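Local coordinates for protein drebrin (Homo sapiens, PDB 5Y1Z) that probably binds actin, and carries an N-terminal domain of the ADF/cofilin family of actin-binding proteins, at residues A[4-9]-A[105-110]; A[31-36]-A[64-69]; A[82-87]-A[115-120]. One frame throughout, in Å; residues are numbered along the deposited sequence.

Interaction 1: residues A[4-9]-A[105-110]; sequences AGVSFS and AKVAEF
The rings of Phe-8 and Phe-110 form an offset stack, their centroids 4.0 Å apart and their planes within 6° of parallel. Over one face of the Phe-8 ring lies Phe-110 CD1, displaced toward the rim, while Phe-8 CD1 sits above the centre of the Phe-110 ring. Phe-110 CB covers the same ring of Phe-8 in a CH-pi contact, 3.9 Å from its centroid; chi1 of -177° sets Phe-110 CG anti to the backbone N, and the two side chains slide past each other in opposite directions. Beyond the stack, Phe-8 CZ reaches Val-107 CG2 at 4.0 Å and approaches Lys-106 O obliquely. The aliphatic part of Lys-106 runs against Val-6, with CE 3.8 Å from Val-6 CG1, and its NZ gives a weak hydrogen bond of 3.3 Å to Val-6 O. The stack and this weak bond join the loop before helix 12-23 to helix 104-110. A chain of another protein also packs on Phe-8 and Phe-110. Within the fold, Phe-8 packs on Leu-15 and Phe-110 on Arg-12 and Leu-16 of helix 12-23, while Val-107 turns to Leu-43 and Leu-84, on strands 43-49 and 81-88 of the sheet.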
# COMPACT_ATOMS: atom_id res chain seq x y z
N ALA A 4 0.45 2.84 -6.71
CA ALA A 4 -0.29 1.72 -6.13
C ALA A 4 0.65 0.63 -5.63
O ALA A 4 0.29 -0.10 -4.71
CB ALA A 4 -1.27 1.15 -7.16
N GLY A 5 1.82 0.49 -6.25
CA GLY A 5 2.73 -0.57 -5.85
C GLY A 5 2.42 -1.86 -6.59
O GLY A 5 1.76 -1.87 -7.63
N VAL A 6 2.90 -2.97 -6.02
CA VAL A 6 2.60 -4.28 -6.59
C VAL A 6 1.10 -4.43 -6.78
O VAL A 6 0.30 -4.03 -5.94
CB VAL A 6 3.20 -5.40 -5.72
CG1 VAL A 6 2.45 -5.55 -4.42
CG2 VAL A 6 3.17 -6.73 -6.52
N SER A 7 0.71 -4.94 -7.93
CA SER A 7 -0.67 -5.21 -8.26
C SER A 7 -0.88 -6.70 -8.51
O SER A 7 -0.04 -7.38 -9.11
CB SER A 7 -1.09 -4.43 -9.49
OG SER A 7 -2.12 -5.12 -10.16
N PHE A 8 -2.01 -7.22 -8.05
CA PHE A 8 -2.38 -8.59 -8.35
C PHE A 8 -3.65 -8.68 -9.18
O PHE A 8 -4.28 -9.74 -9.21
CB PHE A 8 -2.53 -9.41 -7.08
CG PHE A 8 -1.41 -9.23 -6.10
CD1 PHE A 8 -0.26 -9.98 -6.20
CD2 PHE A 8 -1.50 -8.32 -5.08
CE1 PHE A 8 0.77 -9.80 -5.28
CE2 PHE A 8 -0.47 -8.14 -4.16
CZ PHE A 8 0.65 -8.86 -4.26
N SER A 9 -4.05 -7.61 -9.87
CA SER A 9 -5.36 -7.63 -10.53
C SER A 9 -5.29 -8.35 -11.86
O SER A 9 -5.91 -9.40 -12.04
CB SER A 9 -5.86 -6.20 -10.74
OG SER A 9 -5.96 -5.53 -9.51
N ALA A 105 6.19 -7.55 1.59
CA ALA A 105 5.18 -7.88 2.60
C ALA A 105 3.81 -8.08 1.97
O ALA A 105 3.05 -8.97 2.37
CB ALA A 105 5.12 -6.79 3.65
N LYS A 106 3.46 -7.23 1.01
CA LYS A 106 2.19 -7.35 0.31
C LYS A 106 2.13 -8.65 -0.50
O LYS A 106 1.08 -9.30 -0.57
CB LYS A 106 2.01 -6.10 -0.54
CG LYS A 106 0.61 -5.73 -0.92
CD LYS A 106 0.62 -4.27 -1.26
CE LYS A 106 -0.29 -3.94 -2.41
NZ LYS A 106 0.12 -2.61 -2.98
N VAL A 107 3.25 -9.07 -1.11
CA VAL A 107 3.29 -10.36 -1.81
C VAL A 107 3.10 -11.52 -0.82
O VAL A 107 2.34 -12.46 -1.09
CB VAL A 107 4.60 -10.51 -2.60
CG1 VAL A 107 4.78 -11.96 -3.04
CG2 VAL A 107 4.59 -9.58 -3.81
N ALA A 108 3.78 -11.48 0.33
CA ALA A 108 3.59 -12.53 1.32
C ALA A 108 2.17 -12.56 1.83
O ALA A 108 1.63 -13.63 2.15
CB ALA A 108 4.56 -12.35 2.49
N GLU A 109 1.54 -11.40 1.90
CA GLU A 109 0.16 -11.37 2.35
C GLU A 109 -0.76 -11.94 1.29
O GLU A 109 -1.78 -12.55 1.61
CB GLU A 109 -0.24 -9.93 2.68
CG GLU A 109 -1.53 -9.81 3.40
CD GLU A 109 -1.49 -10.49 4.75
OE1 GLU A 109 -0.37 -10.68 5.27
OE2 GLU A 109 -2.57 -10.81 5.29
N PHE A 110 -0.37 -11.79 0.02
CA PHE A 110 -1.21 -12.30 -1.06
C PHE A 110 -1.18 -13.82 -1.09
O PHE A 110 -2.24 -14.47 -1.17
CB PHE A 110 -0.77 -11.70 -2.39
CG PHE A 110 -1.64 -12.11 -3.55
CD1 PHE A 110 -2.82 -11.42 -3.83
CD2 PHE A 110 -1.25 -13.14 -4.40
CE1 PHE A 110 -3.64 -11.79 -4.89
CE2 PHE A 110 -2.06 -13.50 -5.47
CZ PHE A 110 -3.25 -12.81 -5.71

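Interaction 2: residues A[31-36]-A[64-69]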
# COMPACT_ATOMS: atom_id res chain seq x y z
N TRP A 31 6.66 -25.69 -6.49
CA TRP A 31 7.13 -24.32 -6.51
C TRP A 31 6.44 -23.55 -7.62
O TRP A 31 6.04 -24.12 -8.65
CB TRP A 31 8.65 -24.22 -6.66
CG TRP A 31 9.20 -24.71 -7.97
CD1 TRP A 31 9.71 -25.95 -8.22
CD2 TRP A 31 9.32 -23.98 -9.20
NE1 TRP A 31 10.13 -26.04 -9.54
CE2 TRP A 31 9.90 -24.85 -10.16
CE3 TRP A 31 8.97 -22.68 -9.59
CZ2 TRP A 31 10.15 -24.46 -11.47
CZ3 TRP A 31 9.22 -22.28 -10.90
CH2 TRP A 31 9.81 -23.18 -11.83
N ALA A 32 6.30 -22.25 -7.38
CA ALA A 32 5.80 -21.29 -8.36
C ALA A 32 6.70 -20.06 -8.30
O ALA A 32 7.28 -19.74 -7.27
CB ALA A 32 4.32 -20.95 -8.12
N LEU A 33 6.88 -19.41 -9.45
CA LEU A 33 7.81 -18.30 -9.60
C LEU A 33 7.07 -17.16 -10.29
O LEU A 33 6.62 -17.31 -11.44
CB LEU A 33 9.04 -18.72 -10.42
CG LEU A 33 10.02 -17.61 -10.73
CD1 LEU A 33 10.63 -17.12 -9.42
CD2 LEU A 33 11.07 -18.12 -11.70
N TYR A 34 7.02 -16.01 -9.62
CA TYR A 34 6.35 -14.80 -10.11
C TYR A 34 7.33 -13.65 -10.32
O TYR A 34 8.43 -13.63 -9.76
CB TYR A 34 5.25 -14.33 -9.15
CG TYR A 34 4.32 -15.42 -8.66
CD1 TYR A 34 3.18 -15.74 -9.39
CD2 TYR A 34 4.57 -16.12 -7.48
CE1 TYR A 34 2.31 -16.71 -8.97
CE2 TYR A 34 3.68 -17.11 -7.05
CZ TYR A 34 2.55 -17.39 -7.81
OH TYR A 34 1.65 -18.36 -7.45
N THR A 35 6.94 -12.70 -11.16
CA THR A 35 7.80 -11.56 -11.49
C THR A 35 6.92 -10.42 -12.00
O THR A 35 5.72 -10.60 -12.24
CB THR A 35 8.88 -11.93 -12.51
OG1 THR A 35 9.81 -10.84 -12.65
CG2 THR A 35 8.26 -12.24 -13.87
N TYR A 36 7.53 -9.26 -12.21
CA TYR A 36 6.75 -8.14 -12.72
C TYR A 36 6.65 -8.17 -14.25
O TYR A 36 7.57 -8.61 -14.94
CB TYR A 36 7.34 -6.81 -12.27
CG TYR A 36 7.43 -6.66 -10.77
CD1 TYR A 36 8.52 -7.13 -10.06
CD2 TYR A 36 6.40 -6.06 -10.05
CE1 TYR A 36 8.59 -7.01 -8.69
CE2 TYR A 36 6.48 -5.93 -8.66
CZ TYR A 36 7.57 -6.42 -8.00
OH TYR A 36 7.62 -6.27 -6.64
N LYS A 64 15.98 -9.26 -13.15
CA LYS A 64 14.61 -9.14 -12.67
C LYS A 64 14.51 -9.29 -11.16
O LYS A 64 15.32 -9.97 -10.52
CB LYS A 64 13.68 -10.16 -13.34
CG LYS A 64 13.53 -9.93 -14.85
CD LYS A 64 12.22 -10.49 -15.40
CE LYS A 64 11.25 -9.37 -15.80
NZ LYS A 64 10.58 -8.63 -14.62
N VAL A 65 13.52 -8.61 -10.60
CA VAL A 65 12.99 -8.90 -9.27
C VAL A 65 11.93 -9.98 -9.41
O VAL A 65 11.02 -9.87 -10.23
CB VAL A 65 12.40 -7.62 -8.65
CG1 VAL A 65 11.77 -7.93 -7.31
CG2 VAL A 65 13.49 -6.56 -8.51
N MET A 66 12.07 -11.06 -8.65
CA MET A 66 11.14 -12.19 -8.74
C MET A 66 10.82 -12.72 -7.34
O MET A 66 11.58 -12.51 -6.38
CB MET A 66 11.70 -13.30 -9.64
CG MET A 66 12.22 -12.81 -11.00
SD MET A 66 12.70 -14.10 -12.20
CE MET A 66 13.01 -15.42 -11.13
N TYR A 67 9.69 -13.42 -7.23
CA TYR A 67 9.24 -13.98 -5.96
C TYR A 67 9.00 -15.48 -6.13
O TYR A 67 8.18 -15.89 -6.96
CB TYR A 67 7.97 -13.27 -5.46
CG TYR A 67 8.18 -11.78 -5.30
CD1 TYR A 67 8.97 -11.29 -4.26
CD2 TYR A 67 7.65 -10.87 -6.21
CE1 TYR A 67 9.21 -9.94 -4.11
CE2 TYR A 67 7.89 -9.51 -6.07
CZ TYR A 67 8.67 -9.05 -5.02
OH TYR A 67 8.93 -7.69 -4.85
N GLY A 68 9.72 -16.28 -5.35
CA GLY A 68 9.60 -17.73 -5.45
C GLY A 68 8.85 -18.34 -4.29
O GLY A 68 9.20 -18.15 -3.14
N PHE A 69 7.77 -19.05 -4.57
CA PHE A 69 6.94 -19.62 -3.53
C PHE A 69 7.11 -21.12 -3.63
O PHE A 69 6.60 -21.75 -4.56
CB PHE A 69 5.48 -19.19 -3.67
CG PHE A 69 4.59 -19.70 -2.57
CD1 PHE A 69 4.50 -19.02 -1.37
CD2 PHE A 69 3.84 -20.86 -2.73
CE1 PHE A 69 3.64 -19.49 -0.35
CE2 PHE A 69 3.01 -21.33 -1.73
CZ PHE A 69 2.91 -20.65 -0.54
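Lys-64 reaches across to Thr-35 and Tyr-36, and its side chain can be followed atom by atom. CB starts 4.0 Å from Thr-35 OG1, and CD comes to 3.7 Å of the same oxygen. A bend at chi3 (110°) places CE near both Thr-35 OG1 and Tyr-36 O, and chi4 of -74° turns NZ, which donates two hydrogen bonds, 3.1 Å to Thr-35 OG1 and 3.0 Å to Tyr-36 O. Thr-35 OG1 in turn donates a hydrogen bond to Val-65 O at 2.9 Å, so the hydroxyl both accepts and donates. An alanine in place of Lys-64 would probably leave Thr-35 OG1 and Tyr-36 O without this shared donor. The Tyr-36 ring takes Val-65 CG1 at its edge, and its OH meets Tyr-67 OH at 2.6 Å, with His-103 ND1 as a further partner of Tyr-36 OH. Farther along, Met-66 CE touches both methyls of Leu-33, and paired backbone bonds join Tyr-34 with Tyr-67 and Ala-32 with Phe-69. These are two inner, antiparallel strands of the five-stranded sheet of the ADF/cofilin-type fold, flanked by 43-49 and 81-88, with helix 12-23 covering Tyr-34 and Phe-69 and helix 52-56 touching Leu-33.

Interaction 3: residues A[82-87]-A[115-120]; sequences YVLINW and DVIVNA
Asp-115 bonds twice to the backbone of Tyr-82: its N donates to Tyr-82 O, and its OD2 accepts from Tyr-82 N at 2.8 Å. The N-H arrives on the anti side of the carboxylate, 16° out of its plane. Val-116 N also binds Tyr-82 O, at 3.0 Å, so that carbonyl accepts from two donors. The side chain of Val-116 lies beside that of Val-83, Val-116 CG1 to Val-83 CG2 at 3.8 Å, and Val-116 O accepts from Leu-84 N. On the other face of the sheet Ile-117 runs alongside Leu-84, Ile-117 CD1 to Leu-84 CD2 at 4.1 Å, and both pack under helix 104-110. Val-118 returns to the Val-116 side, where its CG2 meets Val-83 CG1 at 3.9 Å; both residues touch Ile-131 of helix 128-134. Val-118 N donates to Leu-84 O and Val-118 O accepts from Asn-86 N. Asn-119 OD1 accepts from Asn-86 ND2 at 2.8 Å, on a side chain whose CG is anti to the backbone N. The bond is nearly straight (171°) and lies in the amide plane of Asn-86, yet ND2 sits above the carbonyl plane of Asn-119, the two amides being turned 77° apart. Ala-120 donates its N to Asn-86 O, and its CB touches Ile-85 CG2 and Trp-87 CE3, each at 3.8 Å. Strands 81-88 and 116-120 are the parallel pair of a beta-alpha-beta crossover whose connection includes helix 104-110. Chemically, aliphatic packing fills both faces in the middle, while a carboxylate at one end and an amide pair near the other add side-chain bonds that probably help fix the parallel register.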
# COMPACT_ATOMS: atom_id res chain seq x y z
N TYR A 82 6.37 -23.19 4.11
CA TYR A 82 6.37 -22.40 2.88
C TYR A 82 7.41 -21.29 2.91
O TYR A 82 7.49 -20.50 3.87
CB TYR A 82 4.98 -21.85 2.60
CG TYR A 82 4.02 -22.98 2.31
CD1 TYR A 82 4.01 -23.60 1.08
CD2 TYR A 82 3.16 -23.47 3.29
CE1 TYR A 82 3.14 -24.65 0.81
CE2 TYR A 82 2.29 -24.52 3.04
CZ TYR A 82 2.29 -25.11 1.80
OH TYR A 82 1.43 -26.16 1.53
N VAL A 83 8.24 -21.28 1.88
CA VAL A 83 9.33 -20.33 1.73
C VAL A 83 8.96 -19.36 0.62
O VAL A 83 8.50 -19.79 -0.45
CB VAL A 83 10.66 -21.04 1.40
CG1 VAL A 83 11.78 -20.02 1.25
CG2 VAL A 83 10.97 -22.08 2.44
N LEU A 84 9.17 -18.08 0.87
CA LEU A 84 9.10 -17.08 -0.18
C LEU A 84 10.51 -16.55 -0.39
O LEU A 84 11.11 -15.98 0.52
CB LEU A 84 8.13 -15.95 0.19
CG LEU A 84 8.02 -14.82 -0.84
CD1 LEU A 84 7.30 -15.39 -2.04
CD2 LEU A 84 7.28 -13.64 -0.27
N ILE A 85 11.03 -16.73 -1.60
CA ILE A 85 12.33 -16.21 -1.97
C ILE A 85 12.13 -14.83 -2.58
O ILE A 85 11.45 -14.69 -3.60
CB ILE A 85 13.04 -17.14 -2.96
CG1 ILE A 85 13.39 -18.43 -2.24
CG2 ILE A 85 14.31 -16.46 -3.44
CD1 ILE A 85 13.58 -19.58 -3.14
N ASN A 86 12.68 -13.82 -1.91
CA ASN A 86 12.70 -12.45 -2.39
C ASN A 86 13.94 -12.29 -3.25
O ASN A 86 15.03 -11.96 -2.75
CB ASN A 86 12.69 -11.50 -1.21
CG ASN A 86 12.83 -10.06 -1.61
OD1 ASN A 86 12.29 -9.65 -2.64
ND2 ASN A 86 13.55 -9.29 -0.81
N TRP A 87 13.79 -12.54 -4.55
CA TRP A 87 14.91 -12.50 -5.48
C TRP A 87 15.09 -11.12 -6.10
O TRP A 87 14.18 -10.57 -6.74
CB TRP A 87 14.72 -13.53 -6.58
CG TRP A 87 15.77 -13.44 -7.65
CD1 TRP A 87 15.73 -12.69 -8.78
CD2 TRP A 87 17.03 -14.14 -7.68
NE1 TRP A 87 16.87 -12.87 -9.51
CE2 TRP A 87 17.68 -13.77 -8.86
CE3 TRP A 87 17.65 -15.08 -6.83
CZ2 TRP A 87 18.94 -14.28 -9.22
CZ3 TRP A 87 18.90 -15.58 -7.18
CH2 TRP A 87 19.53 -15.18 -8.36
N ASP A 115 5.90 -19.13 5.46
CA ASP A 115 6.51 -19.41 6.75
C ASP A 115 7.85 -18.70 6.93
O ASP A 115 8.15 -18.25 8.04
CB ASP A 115 6.68 -20.92 6.93
CG ASP A 115 5.35 -21.62 7.21
OD1 ASP A 115 4.61 -21.13 8.09
OD2 ASP A 115 5.05 -22.64 6.56
N VAL A 116 8.64 -18.52 5.87
CA VAL A 116 9.88 -17.76 6.01
C VAL A 116 10.15 -17.03 4.70
O VAL A 116 9.84 -17.53 3.62
CB VAL A 116 11.08 -18.66 6.39
CG1 VAL A 116 11.35 -19.67 5.32
CG2 VAL A 116 12.33 -17.82 6.56
N ILE A 117 10.72 -15.83 4.81
CA ILE A 117 11.12 -15.05 3.65
C ILE A 117 12.63 -15.04 3.59
O ILE A 117 13.29 -14.70 4.58
CB ILE A 117 10.56 -13.62 3.68
CG1 ILE A 117 9.05 -13.66 3.68
CG2 ILE A 117 11.07 -12.86 2.46
CD1 ILE A 117 8.44 -12.31 3.42
N VAL A 118 13.18 -15.39 2.43
CA VAL A 118 14.62 -15.51 2.22
C VAL A 118 15.03 -14.54 1.11
O VAL A 118 14.59 -14.67 -0.03
CB VAL A 118 14.98 -16.95 1.84
CG1 VAL A 118 16.44 -17.08 1.49
CG2 VAL A 118 14.60 -17.88 2.97
N ASN A 119 15.90 -13.58 1.43
CA ASN A 119 16.39 -12.65 0.42
C ASN A 119 17.54 -13.25 -0.37
O ASN A 119 18.48 -13.82 0.20
CB ASN A 119 16.85 -11.34 1.06
CG ASN A 119 15.76 -10.64 1.86
OD1 ASN A 119 14.60 -10.60 1.44
ND2 ASN A 119 16.13 -10.08 3.01
N ALA A 120 17.51 -13.09 -1.68
CA ALA A 120 18.44 -13.81 -2.54
C ALA A 120 18.81 -12.95 -3.74
O ALA A 120 17.97 -12.25 -4.30
CB ALA A 120 17.85 -15.13 -3.02

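From the N terminus, residues 4-9 come first, but interaction 1 closes only at 105-110, so the long loop it makes encloses interaction 2, in which 31-36 meets 64-69. Interaction 2 is complete before 82-87 opens interaction 3, and the two run in series. Residues 105-110 fall between 82-87 and 115-120 in the chain, so interactions 1 and 3 cross. Strands 65-72 and 81-88 are neighbours, so interactions 2 and 3 belong to one continuous sheet, joined by probable hydrogen bonds such as Gly-68 O to Ile-85 N. Interaction 1 ties the N-terminal loop to the helix lying on that sheet, where Val-107 packs against both Tyr-67 and Leu-84.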